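Local coordinates for uncharacterized protein Atu1656 (Agrobacterium tumefaciens, PDB 2OJH) that is of unknown function but belongs to the TolB family and folds as a six-bladed beta-propeller, at residues A[84-96]-A[130-142]. Residues are numbered along the deposited sequence; the frame is centred on the assembly and turned at random.
Sequences TICNNDHGISPDG and PSYWHGWSPDGKS
S93 and P94 lie over one face of the W136 indole in the conformer described here, one of two modelled, so this packing is provisional. S93 CB sits 3.5 Å from the centroid of the six-membered ring, 9° off its normal. P94 CD lies above the five-membered ring, 4.0 Å from its centroid. Both are CH-pi contacts. The indole N-H, W136 NE1, donates to G140 O, in the turn that follows, at 2.8 Å. That oxygen lies in the ring plane, so in this conformer the bond holds the indole edge toward G140. P94 CG reaches on to the carbonyl oxygens of S137 and P138.

W133 has CG anti to its backbone N (chi1 -169°). This brings CZ3 and CH2 of W133 against the backbone of H90 and G91, with W133 CH2 3.6 Å from G91 CA. G91 leaves room for the ring.

D89 points between Y132 and H134. Its OD2 is 3.3 Å from Y132 CB, and the carboxylate stands perpendicular to the phenol ring (90°). Its OD1 lies 3.2 Å from H134 CE1; the angle to NE2 is poor for a hydrogen bond. N87 ND2 meets the Y132 ring at its edge.

The segments carry the innermost strands, 91-92 and 131-136, of two successive propeller blades. Their SPDG turns recur in WD40-like TolB repeats. W133 O is buried beside D89 CB without a hydrogen-bond partner in the model. The contact thus depends mainly on tryptophan packing, not on bonds between the segments.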
loop_
_atom_site.group_PDB
_atom_site.type_symbol
_atom_site.label_atom_id
_atom_site.label_comp_id
_atom_site.label_asym_id
_atom_site.label_seq_id
_atom_site.Cartn_x
_atom_site.Cartn_y
_atom_site.Cartn_z
ATOM N N THR A 84 16.528 4.760 8.133
ATOM C CA THR A 84 16.242 3.757 9.156
ATOM C C THR A 84 14.973 4.106 9.920
ATOM O O THR A 84 14.706 3.545 10.996
ATOM C CB THR A 84 17.368 3.681 10.147
ATOM O OG1 THR A 84 17.606 4.996 10.675
ATOM C CG2 THR A 84 18.655 3.163 9.466
ATOM N N ILE A 85 14.206 5.056 9.393
ATOM C CA ILE A 85 12.902 5.343 9.949
ATOM C C ILE A 85 11.908 5.322 8.788
ATOM O O ILE A 85 11.257 6.341 8.484
ATOM C CB ILE A 85 12.820 6.682 10.740
ATOM C CG1 ILE A 85 13.947 6.820 11.769
ATOM C CG2 ILE A 85 11.487 6.753 11.497
ATOM C CD1 ILE A 85 14.106 8.277 12.357
ATOM N N CYS A 86 11.828 4.159 8.139
ATOM C CA CYS A 86 10.868 3.884 7.076
ATOM C C CYS A 86 9.472 3.623 7.644
ATOM O O CYS A 86 9.312 2.997 8.710
ATOM C CB CYS A 86 11.294 2.656 6.274
ATOM S SG CYS A 86 12.758 2.970 5.339
ATOM N N ASN A 87 8.450 4.081 6.937
ATOM C CA ASN A 87 7.106 3.835 7.403
ATOM C C ASN A 87 6.469 2.730 6.538
ATOM O O ASN A 87 7.188 2.040 5.800
ATOM C CB ASN A 87 6.292 5.141 7.448
ATOM C CG ASN A 87 6.114 5.788 6.064
ATOM O OD1 ASN A 87 5.976 5.089 5.052
ATOM N ND2 ASN A 87 6.066 7.142 6.028
ATOM N N ASN A 88 5.149 2.589 6.614
ATOM C CA ASN A 88 4.443 1.458 5.967
ATOM C C ASN A 88 4.167 1.595 4.475
ATOM O O ASN A 88 3.461 0.761 3.912
ATOM C CB ASN A 88 3.080 1.246 6.600
ATOM C CG ASN A 88 3.162 0.724 8.003
ATOM O OD1 ASN A 88 4.244 0.707 8.638
ATOM N ND2 ASN A 88 2.015 0.275 8.508
ATOM N N ASP A 89 4.719 2.638 3.850
ATOM C CA ASP A 89 4.370 3.012 2.475
ATOM C C ASP A 89 5.600 2.827 1.626
ATOM O O ASP A 89 6.516 3.649 1.669
ATOM C CB ASP A 89 3.892 4.470 2.433
ATOM C CG ASP A 89 2.735 4.753 3.365
ATOM O OD1 ASP A 89 1.775 3.938 3.479
ATOM O OD2 ASP A 89 2.736 5.850 3.969
ATOM N N HIS A 90 5.636 1.732 0.871
ATOM C CA HIS A 90 6.851 1.322 0.164
ATOM C C HIS A 90 6.440 0.371 -0.943
ATOM O O HIS A 90 5.338 -0.127 -0.952
ATOM C CB HIS A 90 7.871 0.648 1.111
ATOM C CG HIS A 90 7.282 -0.405 2.019
ATOM N ND1 HIS A 90 6.973 -1.678 1.582
ATOM C CD2 HIS A 90 6.982 -0.381 3.341
ATOM C CE1 HIS A 90 6.477 -2.379 2.586
ATOM N NE2 HIS A 90 6.479 -1.619 3.669
ATOM N N GLY A 91 7.319 0.070 -1.877
ATOM C CA GLY A 91 6.881 -0.792 -2.958
ATOM C C GLY A 91 8.063 -1.210 -3.780
ATOM O O GLY A 91 9.195 -0.816 -3.475
ATOM N N ILE A 92 7.790 -2.040 -4.779
ATOM C CA ILE A 92 8.837 -2.663 -5.614
ATOM C C ILE A 92 8.479 -2.363 -7.072
ATOM O O ILE A 92 7.274 -2.382 -7.452
ATOM C CB ILE A 92 8.904 -4.190 -5.369
ATOM C CG1 ILE A 92 9.051 -4.541 -3.870
ATOM C CG2 ILE A 92 10.045 -4.824 -6.143
ATOM C CD1 ILE A 92 8.990 -6.072 -3.617
ATOM N N SER A 93 9.472 -2.002 -7.869
ATOM C CA SER A 93 9.246 -1.623 -9.256
ATOM C C SER A 93 8.866 -2.867 -10.046
ATOM O O SER A 93 9.254 -3.975 -9.675
ATOM C CB SER A 93 10.520 -1.014 -9.856
ATOM O OG SER A 93 11.520 -2.003 -9.866
ATOM N N PRO A 94 8.122 -2.697 -11.158
ATOM C CA PRO A 94 7.622 -3.864 -11.889
ATOM C C PRO A 94 8.754 -4.775 -12.358
ATOM O O PRO A 94 8.598 -6.008 -12.397
ATOM C CB PRO A 94 6.895 -3.234 -13.088
ATOM C CG PRO A 94 6.453 -1.873 -12.592
ATOM C CD PRO A 94 7.679 -1.435 -11.779
ATOM N N ASP A 95 9.894 -4.192 -12.681
ATOM C CA ASP A 95 11.011 -5.022 -13.140
ATOM C C ASP A 95 11.791 -5.619 -11.967
ATOM O O ASP A 95 12.738 -6.382 -12.161
ATOM C CB ASP A 95 11.905 -4.258 -14.127
ATOM C CG ASP A 95 12.800 -3.215 -13.456
ATOM O OD1 ASP A 95 12.571 -2.861 -12.298
ATOM O OD2 ASP A 95 13.763 -2.748 -14.115
ATOM N N GLY A 96 11.385 -5.268 -10.752
ATOM C CA GLY A 96 12.000 -5.819 -9.551
ATOM C C GLY A 96 13.345 -5.253 -9.121
ATOM O O GLY A 96 13.866 -5.677 -8.071
ATOM N N PRO A 130 5.041 16.473 3.888
ATOM C CA PRO A 130 5.384 15.067 3.755
ATOM C C PRO A 130 4.725 14.400 2.536
ATOM O O PRO A 130 3.633 14.808 2.094
ATOM C CB PRO A 130 4.820 14.446 5.032
ATOM C CG PRO A 130 3.691 15.301 5.407
ATOM C CD PRO A 130 3.968 16.685 4.885
ATOM N N SER A 131 5.395 13.377 2.017
ATOM C CA SER A 131 4.883 12.569 0.911
ATOM C C SER A 131 4.990 11.059 1.216
ATOM O O SER A 131 6.011 10.588 1.733
ATOM C CB SER A 131 5.626 12.916 -0.369
ATOM O OG SER A 131 5.502 14.298 -0.672
ATOM N N TYR A 132 3.913 10.314 0.923
ATOM C CA TYR A 132 3.796 8.894 1.307
ATOM C C TYR A 132 3.663 8.009 0.058
ATOM O O TYR A 132 2.665 8.068 -0.640
ATOM C CB TYR A 132 2.597 8.706 2.237
ATOM C CG TYR A 132 2.688 9.589 3.459
ATOM C CD1 TYR A 132 3.354 9.150 4.618
ATOM C CD2 TYR A 132 2.129 10.870 3.458
ATOM C CE1 TYR A 132 3.431 9.961 5.754
ATOM C CE2 TYR A 132 2.239 11.685 4.558
ATOM C CZ TYR A 132 2.886 11.219 5.706
ATOM O OH TYR A 132 2.962 12.041 6.806
ATOM N N TRP A 133 4.692 7.221 -0.240
ATOM C CA TRP A 133 4.710 6.397 -1.458
ATOM C C TRP A 133 3.599 5.315 -1.463
ATOM O O TRP A 133 3.431 4.588 -0.471
ATOM C CB TRP A 133 6.069 5.749 -1.622
ATOM C CG TRP A 133 6.180 5.141 -2.995
ATOM C CD1 TRP A 133 6.726 5.713 -4.105
ATOM C CD2 TRP A 133 5.647 3.870 -3.415
ATOM N NE1 TRP A 133 6.616 4.853 -5.183
ATOM C CE2 TRP A 133 5.953 3.719 -4.777
ATOM C CE3 TRP A 133 5.010 2.825 -2.758
ATOM C CZ2 TRP A 133 5.579 2.582 -5.497
ATOM C CZ3 TRP A 133 4.616 1.702 -3.486
ATOM C CH2 TRP A 133 4.912 1.589 -4.832
ATOM N N HIS A 134 2.883 5.171 -2.582
ATOM C CA HIS A 134 1.708 4.286 -2.598
ATOM C C HIS A 134 1.488 3.385 -3.831
ATOM O O HIS A 134 0.794 2.374 -3.702
ATOM C CB HIS A 134 0.446 5.039 -2.250
ATOM C CG HIS A 134 0.172 5.100 -0.774
ATOM N ND1 HIS A 134 -0.303 4.019 -0.053
ATOM C CD2 HIS A 134 0.300 6.121 0.112
ATOM C CE1 HIS A 134 -0.439 4.372 1.217
ATOM N NE2 HIS A 134 -0.069 5.636 1.345
ATOM N N GLY A 135 2.110 3.672 -4.976
ATOM C CA GLY A 135 1.975 2.763 -6.149
ATOM C C GLY A 135 2.958 3.073 -7.273
ATOM O O GLY A 135 3.282 4.252 -7.499
ATOM N N TRP A 136 3.435 2.036 -7.968
ATOM C CA TRP A 136 4.311 2.203 -9.128
ATOM C C TRP A 136 3.502 2.021 -10.412
ATOM O O TRP A 136 2.722 1.080 -10.518
ATOM C CB TRP A 136 5.447 1.172 -9.114
ATOM C CG TRP A 136 6.783 1.689 -9.584
ATOM C CD1 TRP A 136 7.085 2.219 -10.801
ATOM C CD2 TRP A 136 7.998 1.701 -8.827
ATOM N NE1 TRP A 136 8.419 2.576 -10.848
ATOM C CE2 TRP A 136 8.997 2.269 -9.642
ATOM C CE3 TRP A 136 8.336 1.292 -7.529
ATOM C CZ2 TRP A 136 10.314 2.426 -9.204
ATOM C CZ3 TRP A 136 9.647 1.448 -7.092
ATOM C CH2 TRP A 136 10.618 2.014 -7.925
ATOM N N SER A 137 3.716 2.897 -11.399
ATOM C CA SER A 137 3.001 2.799 -12.675
ATOM C C SER A 137 3.358 1.471 -13.353
ATOM O O SER A 137 4.509 1.005 -13.255
ATOM C CB SER A 137 3.293 4.002 -13.582
ATOM O OG SER A 137 4.580 3.926 -14.133
ATOM N N PRO A 138 2.373 0.825 -14.018
ATOM C CA PRO A 138 2.648 -0.424 -14.725
ATOM C C PRO A 138 3.882 -0.367 -15.635
ATOM O O PRO A 138 4.628 -1.345 -15.706
ATOM C CB PRO A 138 1.369 -0.640 -15.539
ATOM C CG PRO A 138 0.314 -0.050 -14.646
ATOM C CD PRO A 138 0.955 1.198 -14.129
ATOM N N ASP A 139 4.112 0.757 -16.314
ATOM C CA ASP A 139 5.288 0.862 -17.187
ATOM C C ASP A 139 6.593 1.186 -16.437
ATOM O O ASP A 139 7.633 1.380 -17.064
ATOM C CB ASP A 139 5.044 1.844 -18.356
ATOM C CG ASP A 139 4.874 3.312 -17.912
ATOM O OD1 ASP A 139 5.004 3.649 -16.714
ATOM O OD2 ASP A 139 4.598 4.162 -18.791
ATOM N N GLY A 140 6.507 1.286 -15.109
ATOM C CA GLY A 140 7.654 1.571 -14.245
ATOM C C GLY A 140 8.214 2.990 -14.249
ATOM O O GLY A 140 9.128 3.296 -13.478
ATOM N N LYS A 141 7.684 3.857 -15.105
ATOM C CA LYS A 141 8.271 5.181 -15.313
ATOM C C LYS A 141 7.795 6.229 -14.296
ATOM O O LYS A 141 8.418 7.281 -14.129
ATOM C CB LYS A 141 7.986 5.665 -16.739
ATOM C CG LYS A 141 8.520 4.759 -17.841
ATOM C CD LYS A 141 8.389 5.474 -19.185
ATOM C CE LYS A 141 8.960 4.662 -20.345
ATOM N NZ LYS A 141 8.116 3.463 -20.675
ATOM N N SER A 142 6.697 5.941 -13.604
ATOM C CA SER A 142 6.102 6.934 -12.716
ATOM C C SER A 142 5.651 6.259 -11.424
ATOM O O SER A 142 5.541 5.041 -11.372
ATOM C CB SER A 142 4.880 7.571 -13.383
ATOM O OG SER A 142 5.251 8.318 -14.519
#